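Local coordinates for NAD(P)-dependent oxidoreductase (Pseudomonas putida, PDB 7A3W), which probably catalyses the NADPH-dependent reduction of imines, and is linked to conjugate reduction and reductive amination as a multifunctional biocatalyst, at residues Val244-Gln249 and Ala268-Cys273; Ser233-Glu238 and Asp285-Phe290; Gly125-Pro130 and Ala179-Tyr184. One frame throughout, in Å; residues are numbered along the deposited sequence.

Contact 1: residues Val244-Gln249 and Ala268-Cys273. With NDP (NADPH dihydro-nicotinamide-adenine-dinucleotide phosphate), chain C.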
loop_
_atom_site.group_PDB
_atom_site.type_symbol
_atom_site.label_atom_id
_atom_site.label_comp_id
_atom_site.label_asym_id
_atom_site.label_seq_id
_atom_site.Cartn_x
_atom_site.Cartn_y
_atom_site.Cartn_z
ATOM N N VAL B 244 -14.435 1.090 15.535
ATOM C CA VAL B 244 -13.265 1.833 16.072
ATOM C C VAL B 244 -12.413 2.331 14.893
ATOM O O VAL B 244 -11.958 3.501 14.937
ATOM C CB VAL B 244 -12.516 0.971 17.103
ATOM C CG1 VAL B 244 -11.155 1.532 17.453
ATOM C CG2 VAL B 244 -13.372 0.785 18.361
ATOM N N HIS B 245 -12.245 1.534 13.834
ATOM C CA HIS B 245 -11.576 1.977 12.585
ATOM C C HIS B 245 -12.282 3.229 12.050
ATOM O O HIS B 245 -11.603 4.204 11.677
ATOM C CB HIS B 245 -11.586 0.885 11.509
ATOM C CG HIS B 245 -10.527 -0.154 11.682
ATOM N ND1 HIS B 245 -10.714 -1.279 12.435
ATOM C CD2 HIS B 245 -9.293 -0.255 11.152
ATOM C CE1 HIS B 245 -9.612 -2.024 12.414
ATOM N NE2 HIS B 245 -8.738 -1.428 11.616
ATOM N N VAL B 246 -13.607 3.235 12.072
ATOM C CA VAL B 246 -14.351 4.385 11.495
ATOM C C VAL B 246 -14.082 5.614 12.376
ATOM O O VAL B 246 -13.783 6.705 11.826
ATOM C CB VAL B 246 -15.850 4.068 11.354
ATOM C CG1 VAL B 246 -16.654 5.326 11.055
ATOM C CG2 VAL B 246 -16.080 3.073 10.237
ATOM N N ALA B 247 -14.200 5.471 13.698
ATOM C CA ALA B 247 -14.051 6.611 14.627
ATOM C C ALA B 247 -12.660 7.206 14.430
ATOM O O ALA B 247 -12.535 8.403 14.411
ATOM C CB ALA B 247 -14.280 6.184 16.049
ATOM N N GLY B 248 -11.639 6.362 14.316
ATOM C CA GLY B 248 -10.254 6.816 14.092
ATOM C C GLY B 248 -10.092 7.513 12.753
ATOM O O GLY B 248 -9.476 8.585 12.714
ATOM N N GLN B 249 -10.615 6.943 11.668
ATOM C CA GLN B 249 -10.379 7.517 10.321
ATOM C C GLN B 249 -11.210 8.792 10.153
ATOM O O GLN B 249 -10.854 9.585 9.284
ATOM C CB GLN B 249 -10.618 6.518 9.188
ATOM C CG GLN B 249 -9.644 6.722 8.044
ATOM C CD GLN B 249 -8.223 6.314 8.354
ATOM O OE1 GLN B 249 -7.931 5.790 9.422
ATOM N NE2 GLN B 249 -7.332 6.529 7.398
ATOM N N ALA B 268 -12.731 6.900 0.191
ATOM C CA ALA B 268 -12.960 5.550 -0.377
ATOM C C ALA B 268 -12.942 4.506 0.744
ATOM O O ALA B 268 -13.874 3.698 0.848
ATOM C CB ALA B 268 -11.942 5.269 -1.458
ATOM N N TYR B 269 -11.911 4.501 1.574
ATOM C CA TYR B 269 -11.810 3.535 2.693
ATOM C C TYR B 269 -13.009 3.702 3.632
ATOM O O TYR B 269 -13.608 2.705 4.035
ATOM C CB TYR B 269 -10.492 3.735 3.430
ATOM C CG TYR B 269 -10.437 3.083 4.782
ATOM C CD1 TYR B 269 -10.276 1.709 4.937
ATOM C CD2 TYR B 269 -10.536 3.855 5.919
ATOM C CE1 TYR B 269 -10.209 1.136 6.193
ATOM C CE2 TYR B 269 -10.470 3.301 7.178
ATOM C CZ TYR B 269 -10.274 1.943 7.317
ATOM O OH TYR B 269 -10.212 1.430 8.579
ATOM N N LEU B 270 -13.384 4.937 3.961
ATOM C CA LEU B 270 -14.517 5.163 4.903
ATOM C C LEU B 270 -15.807 4.625 4.283
ATOM O O LEU B 270 -16.615 4.056 5.043
ATOM C CB LEU B 270 -14.627 6.643 5.269
ATOM C CG LEU B 270 -13.770 7.071 6.455
ATOM C CD1 LEU B 270 -13.793 8.586 6.607
ATOM C CD2 LEU B 270 -14.228 6.384 7.735
ATOM N N SER B 271 -15.989 4.773 2.971
ATOM C CA SER B 271 -17.194 4.256 2.271
ATOM C C SER B 271 -17.251 2.736 2.422
ATOM O O SER B 271 -18.345 2.193 2.612
ATOM C CB SER B 271 -17.248 4.692 0.817
ATOM O OG SER B 271 -16.365 3.929 0.006
ATOM N N TYR B 272 -16.113 2.040 2.371
ATOM C CA TYR B 272 -16.082 0.570 2.503
ATOM C C TYR B 272 -16.387 0.193 3.958
ATOM O O TYR B 272 -17.136 -0.776 4.204
ATOM C CB TYR B 272 -14.749 0.018 2.018
ATOM C CG TYR B 272 -14.484 0.233 0.550
ATOM C CD1 TYR B 272 -15.506 0.539 -0.331
ATOM C CD2 TYR B 272 -13.209 0.060 0.026
ATOM C CE1 TYR B 272 -15.273 0.699 -1.684
ATOM C CE2 TYR B 272 -12.962 0.205 -1.333
ATOM C CZ TYR B 272 -14.001 0.534 -2.191
ATOM O OH TYR B 272 -13.815 0.698 -3.536
ATOM N N CYS B 273 -15.822 0.934 4.908
ATOM C CA CYS B 273 -16.152 0.793 6.340
ATOM C C CYS B 273 -17.660 0.929 6.541
ATOM O O CYS B 273 -18.225 0.102 7.248
ATOM C CB CYS B 273 -15.427 1.818 7.184
ATOM S SG CYS B 273 -13.663 1.431 7.349
HETATM P PA NDP C . -12.397 -0.192 22.226
HETATM O O1A NDP C . -12.077 -1.641 22.382
HETATM O O2A NDP C . -13.738 0.295 21.716
HETATM O O5B NDP C . -12.205 0.445 23.670
HETATM C C5B NDP C . -12.635 1.796 23.935
HETATM C C4B NDP C . -12.323 2.125 25.368
HETATM O O4B NDP C . -12.756 3.488 25.641
HETATM C C3B NDP C . -13.018 1.245 26.419
HETATM O O3B NDP C . -12.222 1.088 27.587
HETATM C C2B NDP C . -14.230 2.099 26.753
HETATM O O2B NDP C . -14.768 1.804 28.036
HETATM C C1B NDP C . -13.572 3.469 26.770
HETATM N N9A NDP C . -14.520 4.574 26.729
HETATM C C8A NDP C . -15.430 4.922 25.769
HETATM N N7A NDP C . -16.162 5.958 26.100
HETATM C C5A NDP C . -15.684 6.324 27.345
HETATM C C6A NDP C . -16.030 7.355 28.231
HETATM N N6A NDP C . -16.991 8.245 27.991
HETATM N N1A NDP C . -15.335 7.432 29.393
HETATM C C2A NDP C . -14.362 6.546 29.639
HETATM N N3A NDP C . -13.966 5.521 28.887
HETATM C C4A NDP C . -14.672 5.473 27.743
HETATM O O3 NDP C . -11.232 0.567 21.444
HETATM P PN NDP C . -9.702 0.158 21.167
HETATM O O1N NDP C . -9.063 -0.392 22.392
HETATM O O2N NDP C . -9.677 -0.681 19.953
HETATM O O5D NDP C . -9.079 1.572 20.774
HETATM C C5D NDP C . -8.727 2.512 21.805
HETATM C C4D NDP C . -7.972 3.648 21.188
HETATM O O4D NDP C . -6.701 3.159 20.705
HETATM C C3D NDP C . -8.644 4.375 20.012
HETATM O O3D NDP C . -8.360 5.757 20.102
HETATM C C2D NDP C . -7.997 3.729 18.788
HETATM O O2D NDP C . -8.031 4.525 17.597
HETATM C C1D NDP C . -6.585 3.498 19.329
HETATM N N1N NDP C . -5.907 2.394 18.597
HETATM C C2N NDP C . -6.405 1.111 18.591
HETATM C C3N NDP C . -5.817 0.115 17.830
HETATM C C7N NDP C . -6.361 -1.292 17.754
HETATM O O7N NDP C . -5.821 -2.057 16.941
HETATM N N7N NDP C . -7.399 -1.679 18.507
HETATM C C4N NDP C . -4.583 0.438 17.070
HETATM C C5N NDP C . -4.038 1.760 17.341
HETATM C C6N NDP C . -4.779 2.699 17.874
HETATM P P2B NDP C . -15.952 0.661 28.079
HETATM O O1X NDP C . -16.734 0.932 29.345
HETATM O O2X NDP C . -16.789 0.830 26.850
HETATM O O3X NDP C . -15.165 -0.644 28.129
HETATM O O HOH W 1 -9.274 3.226 10.563
#

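Contact 2: residues Ser233-Glu238 and Asp285-Phe290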
loop_
_atom_site.group_PDB
_atom_site.type_symbol
_atom_site.label_atom_id
_atom_site.label_comp_id
_atom_site.label_asym_id
_atom_site.label_seq_id
_atom_site.Cartn_x
_atom_site.Cartn_y
_atom_site.Cartn_z
ATOM N N SER B 233 -13.333 -17.162 6.648
ATOM C CA SER B 233 -14.539 -16.373 6.994
ATOM C C SER B 233 -14.582 -16.127 8.516
ATOM O O SER B 233 -15.646 -16.277 9.136
ATOM C CB SER B 233 -15.753 -17.079 6.490
ATOM O OG SER B 233 -16.861 -16.212 6.550
ATOM N N ASP B 234 -13.438 -15.790 9.115
ATOM C CA ASP B 234 -13.273 -15.613 10.581
ATOM C C ASP B 234 -13.037 -14.132 10.875
ATOM O O ASP B 234 -11.869 -13.686 10.830
ATOM C CB ASP B 234 -12.111 -16.450 11.120
ATOM C CG ASP B 234 -11.840 -16.199 12.595
ATOM O OD1 ASP B 234 -12.736 -15.643 13.274
ATOM O OD2 ASP B 234 -10.737 -16.555 13.058
ATOM N N TYR B 235 -14.102 -13.399 11.178
ATOM C CA TYR B 235 -14.090 -11.929 11.306
ATOM C C TYR B 235 -14.286 -11.501 12.760
ATOM O O TYR B 235 -14.748 -10.383 12.948
ATOM C CB TYR B 235 -15.186 -11.343 10.419
ATOM C CG TYR B 235 -15.001 -11.641 8.957
ATOM C CD1 TYR B 235 -13.816 -11.333 8.313
ATOM C CD2 TYR B 235 -15.995 -12.275 8.223
ATOM C CE1 TYR B 235 -13.633 -11.600 6.965
ATOM C CE2 TYR B 235 -15.831 -12.544 6.873
ATOM C CZ TYR B 235 -14.646 -12.207 6.242
ATOM O OH TYR B 235 -14.433 -12.457 4.924
ATOM N N SER B 236 -13.933 -12.342 13.737
ATOM C CA SER B 236 -13.991 -11.996 15.185
ATOM C C SER B 236 -13.215 -10.690 15.419
ATOM O O SER B 236 -12.105 -10.547 14.868
ATOM C CB SER B 236 -13.456 -13.111 16.054
ATOM O OG SER B 236 -12.066 -13.306 15.832
ATOM N N GLY B 237 -13.773 -9.785 16.222
ATOM C CA GLY B 237 -13.341 -8.380 16.310
ATOM C C GLY B 237 -12.437 -8.091 17.490
ATOM O O GLY B 237 -12.308 -6.918 17.817
ATOM N N GLU B 238 -11.735 -9.076 18.052
ATOM C CA GLU B 238 -10.945 -8.851 19.295
ATOM C C GLU B 238 -9.715 -7.958 19.048
ATOM O O GLU B 238 -9.200 -7.383 20.045
ATOM C CB GLU B 238 -10.583 -10.171 19.973
ATOM C CG GLU B 238 -9.578 -11.009 19.217
ATOM C CD GLU B 238 -10.161 -11.720 18.005
ATOM O OE1 GLU B 238 -9.374 -12.145 17.160
ATOM O OE2 GLU B 238 -11.411 -11.795 17.881
ATOM N N ASP B 285 -13.814 -7.675 12.804
ATOM C CA ASP B 285 -12.480 -7.343 12.253
ATOM C C ASP B 285 -12.637 -6.585 10.930
ATOM O O ASP B 285 -13.624 -6.798 10.187
ATOM C CB ASP B 285 -11.659 -8.608 12.028
ATOM C CG ASP B 285 -10.190 -8.337 11.754
ATOM O OD1 ASP B 285 -9.438 -8.168 12.741
ATOM O OD2 ASP B 285 -9.814 -8.294 10.554
ATOM N N ILE B 286 -11.650 -5.757 10.623
ATOM C CA ILE B 286 -11.615 -4.917 9.399
ATOM C C ILE B 286 -11.590 -5.812 8.155
ATOM O O ILE B 286 -12.060 -5.341 7.124
ATOM C CB ILE B 286 -10.436 -3.918 9.450
ATOM C CG1 ILE B 286 -10.611 -2.808 8.404
ATOM C CG2 ILE B 286 -9.079 -4.620 9.353
ATOM C CD1 ILE B 286 -11.720 -1.856 8.735
ATOM N N ALA B 287 -11.111 -7.051 8.250
ATOM C CA ALA B 287 -11.128 -8.003 7.115
ATOM C C ALA B 287 -12.569 -8.189 6.601
ATOM O O ALA B 287 -12.729 -8.465 5.421
ATOM C CB ALA B 287 -10.473 -9.304 7.500
ATOM N N SER B 288 -13.589 -7.995 7.436
ATOM C CA SER B 288 -15.015 -8.180 7.055
ATOM C C SER B 288 -15.392 -7.239 5.900
ATOM O O SER B 288 -16.430 -7.474 5.277
ATOM C CB SER B 288 -15.911 -7.988 8.248
ATOM O OG SER B 288 -15.912 -6.638 8.679
ATOM N N LEU B 289 -14.616 -6.179 5.649
ATOM C CA LEU B 289 -14.906 -5.255 4.520
ATOM C C LEU B 289 -14.918 -6.048 3.201
ATOM O O LEU B 289 -15.712 -5.709 2.337
ATOM C CB LEU B 289 -13.860 -4.147 4.447
ATOM C CG LEU B 289 -14.226 -2.830 5.116
ATOM C CD1 LEU B 289 -14.621 -3.024 6.571
ATOM C CD2 LEU B 289 -13.058 -1.875 4.997
ATOM N N PHE B 290 -14.088 -7.088 3.070
ATOM C CA PHE B 290 -14.056 -7.926 1.848
ATOM C C PHE B 290 -15.465 -8.454 1.555
ATOM O O PHE B 290 -15.907 -8.349 0.407
ATOM C CB PHE B 290 -13.071 -9.077 1.981
ATOM C CG PHE B 290 -12.983 -9.967 0.775
ATOM C CD1 PHE B 290 -13.872 -11.017 0.597
ATOM C CD2 PHE B 290 -11.984 -9.794 -0.169
ATOM C CE1 PHE B 290 -13.766 -11.862 -0.494
ATOM C CE2 PHE B 290 -11.869 -10.644 -1.258
ATOM C CZ PHE B 290 -12.755 -11.683 -1.417
HETATM O O HOH W 2 -10.257 -8.437 15.332
#

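Contact 3: residues Gly125-Pro130 and Ala179-Tyr184. With NDP (NADPH dihydro-nicotinamide-adenine-dinucleotide phosphate), chain F.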
loop_
_atom_site.group_PDB
_atom_site.type_symbol
_atom_site.label_atom_id
_atom_site.label_comp_id
_atom_site.label_asym_id
_atom_site.label_seq_id
_atom_site.Cartn_x
_atom_site.Cartn_y
_atom_site.Cartn_z
ATOM N N GLY B 125 2.271 -9.459 -17.915
ATOM C CA GLY B 125 2.046 -8.194 -17.202
ATOM C C GLY B 125 3.305 -7.844 -16.445
ATOM O O GLY B 125 3.782 -8.696 -15.666
ATOM N N ILE B 126 3.846 -6.659 -16.720
ATOM C CA ILE B 126 5.134 -6.196 -16.137
ATOM C C ILE B 126 4.852 -5.507 -14.803
ATOM O O ILE B 126 4.088 -4.516 -14.771
ATOM C CB ILE B 126 5.915 -5.291 -17.097
ATOM C CG1 ILE B 126 6.128 -5.945 -18.468
ATOM C CG2 ILE B 126 7.223 -4.889 -16.438
ATOM C CD1 ILE B 126 6.583 -5.015 -19.563
ATOM N N MET B 127 5.448 -6.011 -13.737
ATOM C CA MET B 127 5.167 -5.562 -12.352
ATOM C C MET B 127 6.341 -4.700 -11.848
ATOM O O MET B 127 6.872 -4.951 -10.747
ATOM C CB MET B 127 4.909 -6.782 -11.454
ATOM C CG MET B 127 3.969 -7.843 -12.084
ATOM S SD MET B 127 2.439 -7.120 -12.850
ATOM C CE MET B 127 1.550 -6.572 -11.400
ATOM N N CYS B 128 6.684 -3.660 -12.601
ATOM C CA CYS B 128 7.818 -2.757 -12.272
ATOM C C CYS B 128 7.857 -1.574 -13.231
ATOM O O CYS B 128 7.141 -1.574 -14.248
ATOM C CB CYS B 128 9.168 -3.481 -12.305
ATOM S SG CYS B 128 9.738 -3.936 -13.968
ATOM N N TYR B 129 8.694 -0.597 -12.898
ATOM C CA TYR B 129 9.076 0.504 -13.813
ATOM C C TYR B 129 10.303 0.062 -14.598
ATOM O O TYR B 129 10.995 -0.901 -14.201
ATOM C CB TYR B 129 9.308 1.792 -13.020
ATOM C CG TYR B 129 8.044 2.386 -12.452
ATOM C CD1 TYR B 129 7.193 3.100 -13.274
ATOM C CD2 TYR B 129 7.684 2.235 -11.121
ATOM C CE1 TYR B 129 6.040 3.686 -12.787
ATOM C CE2 TYR B 129 6.480 2.747 -10.639
ATOM C CZ TYR B 129 5.690 3.516 -11.463
ATOM O OH TYR B 129 4.525 4.069 -11.029
ATOM N N PRO B 130 10.591 0.727 -15.739
ATOM C CA PRO B 130 11.664 0.264 -16.628
ATOM C C PRO B 130 13.012 0.080 -15.916
ATOM O O PRO B 130 13.749 -0.846 -16.257
ATOM C CB PRO B 130 11.696 1.343 -17.704
ATOM C CG PRO B 130 10.252 1.807 -17.776
ATOM C CD PRO B 130 9.816 1.846 -16.321
ATOM N N ALA B 179 -5.841 -6.420 -10.909
ATOM C CA ALA B 179 -6.172 -6.431 -9.463
ATOM C C ALA B 179 -4.942 -5.962 -8.667
ATOM O O ALA B 179 -5.078 -5.127 -7.777
ATOM C CB ALA B 179 -6.632 -7.804 -9.031
ATOM N N LEU B 180 -3.752 -6.477 -8.992
ATOM C CA LEU B 180 -2.507 -6.039 -8.308
ATOM C C LEU B 180 -2.220 -4.551 -8.548
ATOM O O LEU B 180 -1.793 -3.861 -7.608
ATOM C CB LEU B 180 -1.350 -6.919 -8.766
ATOM C CG LEU B 180 -1.452 -8.363 -8.310
ATOM C CD1 LEU B 180 -0.495 -9.263 -9.072
ATOM C CD2 LEU B 180 -1.196 -8.477 -6.818
ATOM N N TYR B 181 -2.506 -4.013 -9.732
ATOM C CA TYR B 181 -2.289 -2.578 -10.014
ATOM C C TYR B 181 -3.418 -1.743 -9.416
ATOM O O TYR B 181 -3.146 -0.606 -9.056
ATOM C CB TYR B 181 -2.043 -2.356 -11.504
ATOM C CG TYR B 181 -0.580 -2.484 -11.858
ATOM C CD1 TYR B 181 0.331 -1.594 -11.321
ATOM C CD2 TYR B 181 -0.120 -3.430 -12.767
ATOM C CE1 TYR B 181 1.686 -1.704 -11.610
ATOM C CE2 TYR B 181 1.218 -3.496 -13.126
ATOM C CZ TYR B 181 2.125 -2.616 -12.553
ATOM O OH TYR B 181 3.455 -2.631 -12.887
ATOM N N ALA B 182 -4.610 -2.312 -9.234
ATOM C CA ALA B 182 -5.671 -1.606 -8.483
ATOM C C ALA B 182 -5.169 -1.365 -7.052
ATOM O O ALA B 182 -5.245 -0.238 -6.556
ATOM C CB ALA B 182 -6.948 -2.386 -8.516
ATOM N N PHE B 183 -4.574 -2.393 -6.444
ATOM C CA PHE B 183 -3.954 -2.319 -5.114
ATOM C C PHE B 183 -2.817 -1.298 -5.154
ATOM O O PHE B 183 -2.774 -0.379 -4.346
ATOM C CB PHE B 183 -3.482 -3.717 -4.711
ATOM C CG PHE B 183 -2.532 -3.763 -3.546
ATOM C CD1 PHE B 183 -2.696 -2.928 -2.453
ATOM C CD2 PHE B 183 -1.425 -4.601 -3.570
ATOM C CE1 PHE B 183 -1.807 -2.955 -1.385
ATOM C CE2 PHE B 183 -0.551 -4.642 -2.500
ATOM C CZ PHE B 183 -0.714 -3.798 -1.422
ATOM N N TYR B 184 -1.872 -1.477 -6.076
ATOM C CA TYR B 184 -0.635 -0.655 -6.103
ATOM C C TYR B 184 -0.962 0.833 -6.204
ATOM O O TYR B 184 -0.462 1.608 -5.371
ATOM C CB TYR B 184 0.312 -1.022 -7.237
ATOM C CG TYR B 184 1.560 -0.182 -7.182
ATOM C CD1 TYR B 184 2.650 -0.588 -6.447
ATOM C CD2 TYR B 184 1.644 1.019 -7.869
ATOM C CE1 TYR B 184 3.804 0.174 -6.395
ATOM C CE2 TYR B 184 2.795 1.794 -7.833
ATOM C CZ TYR B 184 3.889 1.353 -7.104
ATOM O OH TYR B 184 5.024 2.099 -6.982
HETATM P PA NDP F . 4.800 4.726 -23.955
HETATM O O1A NDP F . 6.196 5.153 -23.602
HETATM O O2A NDP F . 3.678 5.724 -24.123
HETATM O O5B NDP F . 4.920 3.877 -25.306
HETATM C C5B NDP F . 3.737 3.514 -26.042
HETATM C C4B NDP F . 4.190 2.661 -27.197
HETATM O O4B NDP F . 3.030 2.235 -27.970
HETATM C C3B NDP F . 5.133 3.344 -28.194
HETATM O O3B NDP F . 5.971 2.354 -28.744
HETATM C C2B NDP F . 4.135 3.888 -29.203
HETATM O O2B NDP F . 4.623 4.160 -30.523
HETATM C C1B NDP F . 3.225 2.673 -29.295
HETATM N N9A NDP F . 1.942 2.967 -29.903
HETATM C C8A NDP F . 0.951 3.808 -29.473
HETATM N N7A NDP F . -0.079 3.837 -30.283
HETATM C C5A NDP F . 0.240 2.926 -31.279
HETATM C C6A NDP F . -0.436 2.495 -32.435
HETATM N N6A NDP F . -1.656 2.916 -32.790
HETATM N N1A NDP F . 0.182 1.582 -33.211
HETATM C C2A NDP F . 1.402 1.148 -32.867
HETATM N N3A NDP F . 2.145 1.490 -31.822
HETATM C C4A NDP F . 1.496 2.392 -31.061
HETATM O O3 NDP F . 4.246 3.580 -22.995
HETATM P PN NDP F . 5.113 2.598 -22.054
HETATM O O1N NDP F . 5.291 3.337 -20.782
HETATM O O2N NDP F . 6.343 2.133 -22.776
HETATM O O5D NDP F . 4.056 1.443 -21.794
HETATM C C5D NDP F . 3.814 0.362 -22.721
HETATM C C4D NDP F . 2.917 -0.646 -22.050
HETATM O O4D NDP F . 3.596 -1.232 -20.905
HETATM C C3D NDP F . 1.575 -0.103 -21.524
HETATM O O3D NDP F . 0.531 -0.996 -21.885
HETATM C C2D NDP F . 1.824 0.021 -20.032
HETATM O O2D NDP F . 0.609 -0.032 -19.296
HETATM C C1D NDP F . 2.792 -1.134 -19.764
HETATM N N1N NDP F . 3.698 -0.908 -18.596
HETATM C C2N NDP F . 4.541 0.179 -18.504
HETATM C C3N NDP F . 5.239 0.459 -17.347
HETATM C C7N NDP F . 6.155 1.629 -17.210
HETATM O O7N NDP F . 6.625 1.857 -16.096
HETATM N N7N NDP F . 6.489 2.371 -18.252
HETATM C C4N NDP F . 5.144 -0.477 -16.206
HETATM C C5N NDP F . 4.261 -1.597 -16.413
HETATM C C6N NDP F . 3.687 -1.832 -17.575
HETATM P P2B NDP F . 5.287 5.616 -30.753
HETATM O O1X NDP F . 4.270 6.600 -30.179
HETATM O O2X NDP F . 6.668 5.630 -30.136
HETATM O O3X NDP F . 5.319 5.617 -32.267
HETATM O O HOH W 3 4.738 4.671 -8.237
#

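Contact 1: residues Val244-Gln249 and Ala268-Cys273
Tyr269 reaches from helix 264-278 to His245 and Gln249 of helix 242-258, and much of the contact gathers round its ring. The two segments run nearly antiparallel, 151° between their directions, with their axes 10.1 Å apart at the closest approach.

The polar part runs through one water. Tyr269 OH donates to it at 2.8 Å. The water in turn donates to His245 O at 2.8 Å and to Gln249 OE1 at 3.1 Å. One water thus joins the phenol to a backbone carbonyl and a side-chain amide. The other end of that amide, Gln249 NE2, bonds Tyr181 O of the second subunit. His245 ND1 is hydrogen-bonded to Ser241 O of its own chain and NE2 to Tyr129 OH of the second subunit, so both ring nitrogens have a partner.

The van der Waals part lies around the same phenol. Tyr269 OH sits 3.2 Å from His245 CD2, and the two side chains cross at about a right angle. Gln249 CG meets the ring edge at Tyr269 CE2, 3.6 Å away, near the ring plane. The bend of the Gln249 chain at chi2 (71°) puts CD beside that edge too. The amide plane is turned 73° from the ring.

Aliphatic packing flanks this group. Val246 CG2 presses on Cys273 CB at 3.4 Å, tighter than usual. Leu270 CD2 packs on Gln249 CB.

On helix 242-258, Val244 faces the cofactor, its CG2 3.4 Å from O2A of NADPH. That NADPH is also bound by Ser40 and Thr101 of the second subunit. The arrangement is antiparallel helix packing in the C-terminal helical domain, at the interdomain cofactor cleft shared by two subunits, as in imine reductases.

Contact 2: residues Ser233-Glu238 and Asp285-Phe290
The backbones of Tyr235 and Asp285 meet through one hydrogen bond, Asp285 N to Tyr235 O, 2.9 Å long and fairly straight at 162°, with the donor above the carbonyl plane.

The Tyr235 ring lies against Ala287 and Ser288. Ser288 CA stands over one face in a CH-pi contact, 3.8 Å from the ring centroid. Ser233 C, from the same loop, lies over the opposite face. Ala287 CB touches Tyr235 CE1 at 3.9 Å.

Asp285 uses both carboxylate oxygens. Its chi1 of -167° sets CG anti to the backbone N, beside the carbonyl carbon. From there OD2 accepts from Ala287 N at 2.9 Å, which forms an Asx turn. OD1 takes a water at 2.7 Å, and this water also donates to Ser236 O. Asp285 O accepts from both Ser288 N and Ser288 OG.

Ser236 OG donates to Glu238 OE2 at 2.6 Å, while Glu238 OE1 makes a salt bridge with Arg229 of helix 205-232.

The loop after helix 205-232 is thus joined to the lead-in of the C-terminal helix 289-293. Ala287 packs on Ala226, Ser288 on Val242 of helix 242-258, and Leu289 on Tyr272 of helix 264-278.

Contact 3: residues Gly125-Pro130 and Ala179-Tyr184
Tyr181 meets Ile126 at the edge of its ring, where Ile126 O lies in the ring plane. Met127 CE approaches the same ring obliquely, 3.5 Å from Tyr181 CE2. Tyr184 OH lies in the plane of the Tyr129 ring at its edge, 4.0 Å from Tyr129 CE2. O7N of the NADPH carboxamide comes obliquely to the Tyr129 ring, 3.1 Å from Tyr129 CD1. The Tyr184 ring has a water at its edge, and that water is hydrogen-bonded to both Tyr129 OH and Tyr184 OH, 2.9 Å from each; the Tyr129 hydroxyl has His245 of the second subunit as a further partner.

One direct hydrogen bond joins the segments. Tyr181 OH donates to Ile126 O at 2.7 Å, in the carbonyl plane and on a lone pair.

Strand 120-126 belongs to the Rossmann-type cofactor domain. Helix 173-200 is the long helix leading from that domain into the C-terminal helical domain. The contact therefore lies at the junction of the two, beside the nicotinamide. Cys128 O is 3.0 Å from C4N of the NADPH, the carbon that carries the hydride, and Tyr181 OH is 3.8 Å from C5N. Pro130 CD packs by O7N.

Met127 makes a Met-aromatic contact, with SD 4.9 Å from the Tyr181 ring centroid. Its chain is bent at chi2 (-47°) and chi3 (-69°), and the second bend puts CE beside Tyr181 CE2 and Leu180 CB. Leu141 of strand 140-144 touches both Met127 and Leu180. From the second subunit, Met215 packs on Met127 and Met218 on Tyr184.

In the fold
Contact 3 joins the Rossmann-type domain to the long helix 173-200, its centre about 3 Å from that of the chain. The centres of contacts 1 and 2 lie about 28 and 29 Å from that of the chain, within the C-terminal helical domain. Contacts 1 and 3 are buried; contact 2 is partly buried. Contact 1 is nested in the loop closed by contact 2, and they touch where Ile286 CD1 packs 3.6 Å from His245 CG. All three have a bridging water; contact 1 has no direct hydrogen bond beside it, contact 2 adds a backbone bond and contact 3 a phenol-to-carbonyl bond. Contacts 1 and 3 each border a NADPH, and His245 with Tyr129 connects them across subunits.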